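Local coordinates for putative short-chain oxidoreductase (Thermus thermophilus, PDB 2YUT) that probably works as an oxidoreductase of the short-chain dehydrogenase/reductase family, binding NADP in a Rossmann fold, at the interface of chains A and B. Numbering follows the deposited sequence. Chains: chain A/B, Putative short-chain oxidoreductase.

Contact 1: the interface of chains A and B. Residues chain A 94, 98, 136, 140; chain B 94, 98, 136, 140.
A:Leu94 meets its twin B:Leu94 at the two-fold axis. Their CD1 methyls are 3.5 Å apart, and the two side chains cross obliquely. The other branch has a different partner. A:Leu94 CD2 faces B:Leu98 CD2 tip to tip at 3.8 Å, and the symmetry repeats this pair with the chains exchanged. The CD2 methyl of B:Leu98 meets CD2 and CG of A:Leu94, and A:Leu98 does the same to B:Leu94. The torsions set these directions. A:Leu94 has CG anti to its carbonyl carbon (chi1 -84°), while B:Leu98 has CG anti to the backbone N (chi1 179°).

Beside the leucines, helix 132-153 of each chain packs on its mate through alanines. The small residues let the backbones come close: A:Ala136 CA is 4.0 Å from B:Ala140 CA. A:Ala136 belongs to the family's Tyr-X-X-X-Lys motif, which ends at A:Lys138, so the helix of the catalytic motif also builds this face. Helices 89-107 and 132-153 of both chains form a four-helix bundle, the common dimer contact of this family and plausibly a biological one here. At its axis the methyls A:Ala140 CB and B:Ala140 CB are 3.6 Å apart. A:Ala140 CB also lies 3.3 Å from B:Ala136 O, and B:Ala140 CB equally from A:Ala136 O.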
ATOM      1  N   LEU A  94      -6.596   2.768  -2.748  1.00 23.00           N
ATOM      2  CA  LEU A  94      -5.555   2.012  -3.436  1.00 23.55           C
ATOM      3  C   LEU A  94      -5.724   2.112  -4.951  1.00 19.59           C
ATOM      4  O   LEU A  94      -4.746   2.213  -5.689  1.00 20.08           O
ATOM      5  CB  LEU A  94      -5.583   0.539  -3.002  1.00 20.59           C
ATOM      6  CG  LEU A  94      -4.837   0.177  -1.708  1.00 23.75           C
ATOM      7  CD1 LEU A  94      -3.348   0.383  -1.917  1.00 25.82           C
ATOM      8  CD2 LEU A  94      -5.317   1.034  -0.548  1.00 41.57           C
ATOM      9  N   LEU A  98      -2.566   3.972  -6.152  1.00 17.91           N
ATOM     10  CA  LEU A  98      -1.631   2.943  -6.598  1.00 13.92           C
ATOM     11  C   LEU A  98      -1.887   2.301  -7.954  1.00 14.60           C
ATOM     12  O   LEU A  98      -0.976   2.218  -8.782  1.00 13.71           O
ATOM     13  CB  LEU A  98      -1.533   1.838  -5.534  1.00 23.50           C
ATOM     14  CG  LEU A  98      -0.611   0.651  -5.835  1.00 26.79           C
ATOM     15  CD1 LEU A  98       0.832   1.133  -5.905  1.00 24.88           C
ATOM     16  CD2 LEU A  98      -0.763  -0.415  -4.751  1.00 27.00           C
ATOM     17  N   ALA A 136      -2.273   4.247   3.788  1.00 16.55           N
ATOM     18  CA  ALA A 136      -1.932   2.955   3.208  1.00 21.86           C
ATOM     19  C   ALA A 136      -1.651   3.085   1.712  1.00 22.51           C
ATOM     20  O   ALA A 136      -0.666   2.545   1.206  1.00 21.50           O
ATOM     21  CB  ALA A 136      -3.073   1.962   3.434  1.00  8.60           C
ATOM     22  N   ALA A 140       1.928   2.383   0.026  1.00 18.53           N
ATOM     23  CA  ALA A 140       2.075   1.395  -1.040  1.00 21.52           C
ATOM     24  C   ALA A 140       2.735   2.008  -2.274  1.00 22.58           C
ATOM     25  O   ALA A 140       3.624   1.407  -2.878  1.00 21.16           O
ATOM     26  CB  ALA A 140       0.710   0.826  -1.414  1.00 13.77           C
TER
ATOM     27  N   LEU B  94      -2.186  -6.789  -2.802  1.00 23.00           N
ATOM     28  CA  LEU B  94      -2.903  -5.885  -1.910  1.00 23.55           C
ATOM     29  C   LEU B  94      -4.079  -6.600  -1.244  1.00 19.59           C
ATOM     30  O   LEU B  94      -4.363  -6.384  -0.068  1.00 20.08           O
ATOM     31  CB  LEU B  94      -3.408  -4.656  -2.680  1.00 20.59           C
ATOM     32  CG  LEU B  94      -2.416  -3.498  -2.876  1.00 23.75           C
ATOM     33  CD1 LEU B  94      -2.102  -2.878  -1.527  1.00 25.82           C
ATOM     34  CD2 LEU B  94      -1.134  -3.987  -3.529  1.00 41.57           C
ATOM     35  N   LEU B  98      -3.196  -6.610   2.511  1.00 17.91           N
ATOM     36  CA  LEU B  98      -3.905  -5.477   3.100  1.00 13.92           C
ATOM     37  C   LEU B  98      -5.398  -5.636   3.350  1.00 14.60           C
ATOM     38  O   LEU B  98      -5.874  -5.354   4.453  1.00 13.71           O
ATOM     39  CB  LEU B  98      -3.674  -4.222   2.243  1.00 23.50           C
ATOM     40  CG  LEU B  98      -4.362  -2.927   2.692  1.00 26.79           C
ATOM     41  CD1 LEU B  98      -3.792  -2.488   4.034  1.00 24.88           C
ATOM     42  CD2 LEU B  98      -4.154  -1.836   1.644  1.00 27.00           C
ATOM     43  N   ALA B 136       4.840  -3.071  -2.165  1.00 16.55           N
ATOM     44  CA  ALA B 136       3.732  -2.131  -2.070  1.00 21.86           C
ATOM     45  C   ALA B 136       2.699  -2.605  -1.050  1.00 22.51           C
ATOM     46  O   ALA B 136       2.234  -1.827  -0.215  1.00 21.50           O
ATOM     47  CB  ALA B 136       3.067  -1.964  -3.437  1.00  8.60           C
ATOM     48  N   ALA B 140       1.845  -0.655   2.358  1.00 18.53           N
ATOM     49  CA  ALA B 140       0.480  -0.225   2.655  1.00 21.52           C
ATOM     50  C   ALA B 140       0.021  -0.746   4.015  1.00 22.58           C
ATOM     51  O   ALA B 140      -0.580  -0.013   4.802  1.00 21.16           O
ATOM     52  CB  ALA B 140      -0.468  -0.715   1.567  1.00 13.77           C
TER

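Contact 2: the interface of chains A and B. Residues chain A 105, 144, 148, 151-152, 155; chain B 82-83.
B:Arg83 grips A:Glu155 side-on in a salt bridge, one nitrogen to each carboxylate oxygen. B:Arg83 NE donates to A:Glu155 OE2 at 2.7 Å, and B:Arg83 NH2 to A:Glu155 OE1 at 2.9 Å. Both oxygens use their syn lone pairs, and the two flat groups are nearly coplanar, 23° apart. The arginine chain bends at chi2 (-70°) and chi3 (-80°), which brings the guanidinium back alongside the carboxylate.

Further hydrogen bonds involve the main chain. B:Arg83 NH1 donates to A:Leu105 O at 2.7 Å, so three nitrogens of the guanidinium are used across the interface. The backbone N of B:Val82 donates to the syn lone pair of A:Glu151 OE1 at 3.0 Å. Water 1, in the plane of the A:Tyr144 ring at its edge, links the phenol OH to B:Val82 O.

The apolar contacts centre on B:Val82. Its CG1 sits above the ring plane at the phenol end, 3.4 Å from A:Tyr144 CZ. Its CG2 turns to A:Ala148 CB at 3.7 Å and also touches A:Leu152 CD2. A:Leu152 CD1 packs on B:Arg83 CD, where the two side chains run roughly perpendicular.

In the fold, B:Val82 and B:Arg83 lie in the loop between strand 69-72 and helix 89-107. This loop docks on the last turn of A helix 89-107 and the second half of A helix 132-153, with A:Glu155 just beyond the latter.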
ATOM      1  N   LEU A 105       2.581   3.462 -15.253  1.00 17.37           N
ATOM      2  CA  LEU A 105       4.000   3.141 -15.297  1.00 21.28           C
ATOM      3  C   LEU A 105       4.313   1.898 -16.127  1.00 26.84           C
ATOM      4  O   LEU A 105       5.369   1.804 -16.749  1.00 20.47           O
ATOM      5  CB  LEU A 105       4.536   2.962 -13.873  1.00 20.30           C
ATOM      6  CG  LEU A 105       6.044   2.755 -13.732  1.00 24.42           C
ATOM      7  CD1 LEU A 105       6.786   3.921 -14.387  1.00 24.62           C
ATOM      8  CD2 LEU A 105       6.413   2.642 -12.260  1.00 27.63           C
ATOM      9  N   TYR A 144       6.204   0.822  -3.875  1.00 11.97           N
ATOM     10  CA  TYR A 144       6.168   0.325  -5.244  1.00 17.34           C
ATOM     11  C   TYR A 144       7.243   1.001  -6.100  1.00 27.00           C
ATOM     12  O   TYR A 144       7.988   0.340  -6.832  1.00 23.68           O
ATOM     13  CB  TYR A 144       4.798   0.601  -5.857  1.00 13.64           C
ATOM     14  CG  TYR A 144       4.552  -0.118  -7.161  1.00 25.34           C
ATOM     15  CD1 TYR A 144       4.324  -1.495  -7.185  1.00 21.98           C
ATOM     16  CD2 TYR A 144       4.522   0.578  -8.369  1.00 15.03           C
ATOM     17  CE1 TYR A 144       4.068  -2.161  -8.377  1.00 23.11           C
ATOM     18  CE2 TYR A 144       4.266  -0.080  -9.570  1.00 21.84           C
ATOM     19  CZ  TYR A 144       4.039  -1.449  -9.564  1.00 22.64           C
ATOM     20  OH  TYR A 144       3.784  -2.104 -10.742  1.00 24.88           O
ATOM     21  N   ALA A 148      10.667  -0.316  -8.013  1.00 23.97           N
ATOM     22  CA  ALA A 148      10.726  -0.163  -9.462  1.00 28.61           C
ATOM     23  C   ALA A 148      11.865   0.745  -9.914  1.00 27.70           C
ATOM     24  O   ALA A 148      12.212   0.769 -11.093  1.00 27.59           O
ATOM     25  CB  ALA A 148       9.397   0.391  -9.973  1.00 21.82           C
ATOM     26  N   GLU A 151      14.680  -0.838 -11.960  1.00 22.06           N
ATOM     27  CA  GLU A 151      14.139  -1.396 -13.193  1.00 25.01           C
ATOM     28  C   GLU A 151      14.051  -0.296 -14.249  1.00 29.23           C
ATOM     29  O   GLU A 151      14.473  -0.480 -15.388  1.00 32.24           O
ATOM     30  CB  GLU A 151      12.739  -1.968 -12.962  1.00 28.00           C
ATOM     31  CG  GLU A 151      12.695  -3.247 -12.151  1.00 48.47           C
ATOM     32  CD  GLU A 151      11.282  -3.782 -12.002  1.00 50.14           C
ATOM     33  OE1 GLU A 151      10.591  -3.935 -13.034  1.00 50.43           O
ATOM     34  OE2 GLU A 151      10.865  -4.052 -10.855  1.00 46.66           O
ATOM     35  N   LEU A 152      13.493   0.844 -13.859  1.00 22.68           N
ATOM     36  CA  LEU A 152      13.331   1.971 -14.770  1.00 29.52           C
ATOM     37  C   LEU A 152      14.652   2.628 -15.158  1.00 24.36           C
ATOM     38  O   LEU A 152      14.830   3.040 -16.303  1.00 24.66           O
ATOM     39  CB  LEU A 152      12.385   3.006 -14.150  1.00 22.66           C
ATOM     40  CG  LEU A 152      10.885   2.719 -14.302  1.00 31.44           C
ATOM     41  CD1 LEU A 152      10.480   2.923 -15.760  1.00 28.78           C
ATOM     42  CD2 LEU A 152      10.560   1.296 -13.849  1.00 22.20           C
ATOM     43  N   GLU A 155      16.258   1.479 -18.133  1.00 32.33           N
ATOM     44  CA  GLU A 155      15.705   1.975 -19.389  1.00 33.31           C
ATOM     45  C   GLU A 155      16.104   3.434 -19.579  1.00 27.07           C
ATOM     46  O   GLU A 155      15.693   4.073 -20.545  1.00 30.07           O
ATOM     47  CB  GLU A 155      14.174   1.885 -19.385  1.00 34.05           C
ATOM     48  CG  GLU A 155      13.606   0.482 -19.333  1.00 33.40           C
ATOM     49  CD  GLU A 155      12.087   0.475 -19.386  1.00 37.56           C
ATOM     50  OE1 GLU A 155      11.516   1.003 -20.364  1.00 35.59           O
ATOM     51  OE2 GLU A 155      11.461  -0.056 -18.449  1.00 40.76           O
TER
ATOM     52  N   VAL B  82       7.616  -4.229 -13.138  1.00 27.80           N
ATOM     53  CA  VAL B  82       6.495  -3.304 -13.215  1.00 29.00           C
ATOM     54  C   VAL B  82       6.278  -2.863 -14.656  1.00 27.30           C
ATOM     55  O   VAL B  82       5.279  -2.219 -14.975  1.00 38.01           O
ATOM     56  CB  VAL B  82       6.746  -2.049 -12.359  1.00 29.47           C
ATOM     57  CG1 VAL B  82       7.006  -2.452 -10.917  1.00 23.88           C
ATOM     58  CG2 VAL B  82       7.924  -1.263 -12.921  1.00 23.51           C
ATOM     59  N   ARG B  83       7.217  -3.222 -15.525  1.00 28.16           N
ATOM     60  CA  ARG B  83       7.148  -2.833 -16.925  1.00 31.14           C
ATOM     61  C   ARG B  83       6.511  -3.869 -17.842  1.00 44.56           C
ATOM     62  O   ARG B  83       6.188  -3.565 -18.989  1.00 47.09           O
ATOM     63  CB  ARG B  83       8.552  -2.477 -17.419  1.00 23.25           C
ATOM     64  CG  ARG B  83       9.126  -1.257 -16.717  1.00 32.55           C
ATOM     65  CD  ARG B  83       8.385   0.004 -17.150  1.00 26.08           C
ATOM     66  NE  ARG B  83       8.849   0.480 -18.449  1.00 22.03           N
ATOM     67  CZ  ARG B  83       8.141   1.256 -19.263  1.00 25.12           C
ATOM     68  NH1 ARG B  83       6.919   1.642 -18.919  1.00 18.57           N
ATOM     69  NH2 ARG B  83       8.657   1.655 -20.417  1.00 20.94           N
TER
HETATM   70  O   HOH W   1       3.741  -0.805 -12.978  1.00 30.68           O

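Contact 3: the interface of chains A and B. Residues chain A 90-91, 94; chain B 98-99, 103.
A:Glu91 crosses B:Leu99 and B:Phe103 at about right angles, and its aliphatic part does much of the packing. From CB the chain leaves with CG anti to the carbonyl carbon (chi1 -60°) and then runs on extended. This carries it outward over the partner helix. A:Glu91 CG meets both methyls of B:Leu99, with B:Leu99 CD2 at 3.7 Å and CD1 at 4.0 Å. The carboxylate carbon A:Glu91 CD comes next and still touches B:Leu99 CD1, at 4.2 Å. At the tip, OE2 reaches the rim of the B:Phe103 ring and lies in the ring plane. The carboxylate itself is turned 70° from that plane. An oxygen placed there faces the ring C-H groups, whose slight positive polarity may suit the carboxylate, if it is ionised.

One residue earlier, A:Val90 extends the apolar surface. Its CG1 is anti to the backbone N (chi1 177°) and touches two leucines of chain B. A:Val90 CG1 meets B:Leu98 CD2 tip to tip at 3.8 Å. The side chain also runs antiparallel alongside B:Leu99, with B:Leu99 CD2 at 3.9 Å from A:Val90 CG1. B:Leu98 CD2 thus touches A:Val90 as well as A:Leu94.

The patch is a helix-to-helix contact. The first turns of A helix 89-107 lie on the middle and later turns of the same helix in B. At its outer end, A:Glu91 OE2 is 3.6 Å from B:Phe103 CZ.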
ATOM      1  N   VAL A  90     -10.732   1.830   1.638  1.00 26.12           N
ATOM      2  CA  VAL A  90      -9.397   1.289   1.414  1.00 26.78           C
ATOM      3  C   VAL A  90      -9.191   0.903  -0.051  1.00 28.49           C
ATOM      4  O   VAL A  90      -8.179   1.250  -0.655  1.00 17.04           O
ATOM      5  CB  VAL A  90      -9.128   0.054   2.310  1.00 26.23           C
ATOM      6  CG1 VAL A  90      -7.756  -0.534   1.998  1.00 31.37           C
ATOM      7  CG2 VAL A  90      -9.191   0.460   3.773  1.00 27.28           C
ATOM      8  N   GLU A  91     -10.157   0.200  -0.629  1.00 19.12           N
ATOM      9  CA  GLU A  91     -10.038  -0.207  -2.022  1.00 24.78           C
ATOM     10  C   GLU A  91     -10.075   0.988  -2.978  1.00 28.56           C
ATOM     11  O   GLU A  91      -9.366   1.002  -3.983  1.00 27.08           O
ATOM     12  CB  GLU A  91     -11.143  -1.203  -2.365  1.00 25.65           C
ATOM     13  CG  GLU A  91     -11.086  -2.455  -1.499  1.00 39.89           C
ATOM     14  CD  GLU A  91     -12.274  -3.365  -1.703  1.00 49.47           C
ATOM     15  OE1 GLU A  91     -12.434  -3.884  -2.827  1.00 53.67           O
ATOM     16  OE2 GLU A  91     -13.045  -3.557  -0.735  1.00 45.72           O
ATOM     17  N   LEU A  94      -6.596   2.768  -2.748  1.00 23.00           N
ATOM     18  CA  LEU A  94      -5.555   2.012  -3.436  1.00 23.55           C
ATOM     19  C   LEU A  94      -5.724   2.112  -4.951  1.00 19.59           C
ATOM     20  O   LEU A  94      -4.746   2.213  -5.689  1.00 20.08           O
ATOM     21  CB  LEU A  94      -5.583   0.539  -3.002  1.00 20.59           C
ATOM     22  CG  LEU A  94      -4.837   0.177  -1.708  1.00 23.75           C
ATOM     23  CD1 LEU A  94      -3.348   0.383  -1.917  1.00 25.82           C
ATOM     24  CD2 LEU A  94      -5.317   1.034  -0.548  1.00 41.57           C
TER
ATOM     25  N   LEU B  98      -3.196  -6.610   2.511  1.00 17.91           N
ATOM     26  CA  LEU B  98      -3.905  -5.477   3.100  1.00 13.92           C
ATOM     27  C   LEU B  98      -5.398  -5.636   3.350  1.00 14.60           C
ATOM     28  O   LEU B  98      -5.874  -5.354   4.453  1.00 13.71           O
ATOM     29  CB  LEU B  98      -3.674  -4.222   2.243  1.00 23.50           C
ATOM     30  CG  LEU B  98      -4.362  -2.927   2.692  1.00 26.79           C
ATOM     31  CD1 LEU B  98      -3.792  -2.488   4.034  1.00 24.88           C
ATOM     32  CD2 LEU B  98      -4.154  -1.836   1.644  1.00 27.00           C
ATOM     33  N   LEU B  99      -6.144  -6.064   2.338  1.00  9.22           N
ATOM     34  CA  LEU B  99      -7.579  -6.214   2.501  1.00 16.45           C
ATOM     35  C   LEU B  99      -7.924  -7.254   3.565  1.00 19.12           C
ATOM     36  O   LEU B  99      -8.845  -7.047   4.353  1.00 21.43           O
ATOM     37  CB  LEU B  99      -8.239  -6.564   1.163  1.00 14.60           C
ATOM     38  CG  LEU B  99      -8.092  -5.506   0.057  1.00 31.87           C
ATOM     39  CD1 LEU B  99      -8.983  -5.885  -1.112  1.00 23.59           C
ATOM     40  CD2 LEU B  99      -8.481  -4.123   0.574  1.00 23.02           C
ATOM     41  N   PHE B 103     -10.112  -5.986   6.664  1.00 16.28           N
ATOM     42  CA  PHE B 103     -11.421  -6.562   6.969  1.00 18.52           C
ATOM     43  C   PHE B 103     -11.414  -7.238   8.346  1.00 18.75           C
ATOM     44  O   PHE B 103     -12.358  -7.100   9.120  1.00 17.49           O
ATOM     45  CB  PHE B 103     -11.847  -7.567   5.888  1.00 17.88           C
ATOM     46  CG  PHE B 103     -12.061  -6.950   4.527  1.00 23.61           C
ATOM     47  CD1 PHE B 103     -12.378  -5.599   4.398  1.00 20.75           C
ATOM     48  CD2 PHE B 103     -11.963  -7.726   3.376  1.00 15.10           C
ATOM     49  CE1 PHE B 103     -12.595  -5.031   3.140  1.00 29.57           C
ATOM     50  CE2 PHE B 103     -12.179  -7.168   2.113  1.00 26.04           C
ATOM     51  CZ  PHE B 103     -12.494  -5.817   1.997  1.00 19.30           C
TER

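Contact 1 lies on the two-fold axis, and contact 3 adjoins it, with C-alpha centres about 7 Å apart. They share A:Leu94 and B:Leu98, so they form one continuous apolar seam. Contact 2 lies about 17 Å from contact 1 and about 23 Å from contact 3, towards the far ends of the helices. Helix 89-107 takes part in all three, and helix 132-153 joins contacts 1 and 2. Symmetry repeats contacts 2 and 3 with the chains exchanged. An apolar centre is thus flanked by two loop-to-helix clasps that combine polar bonds with apolar packing, an arrangement consistent with a stable dimer.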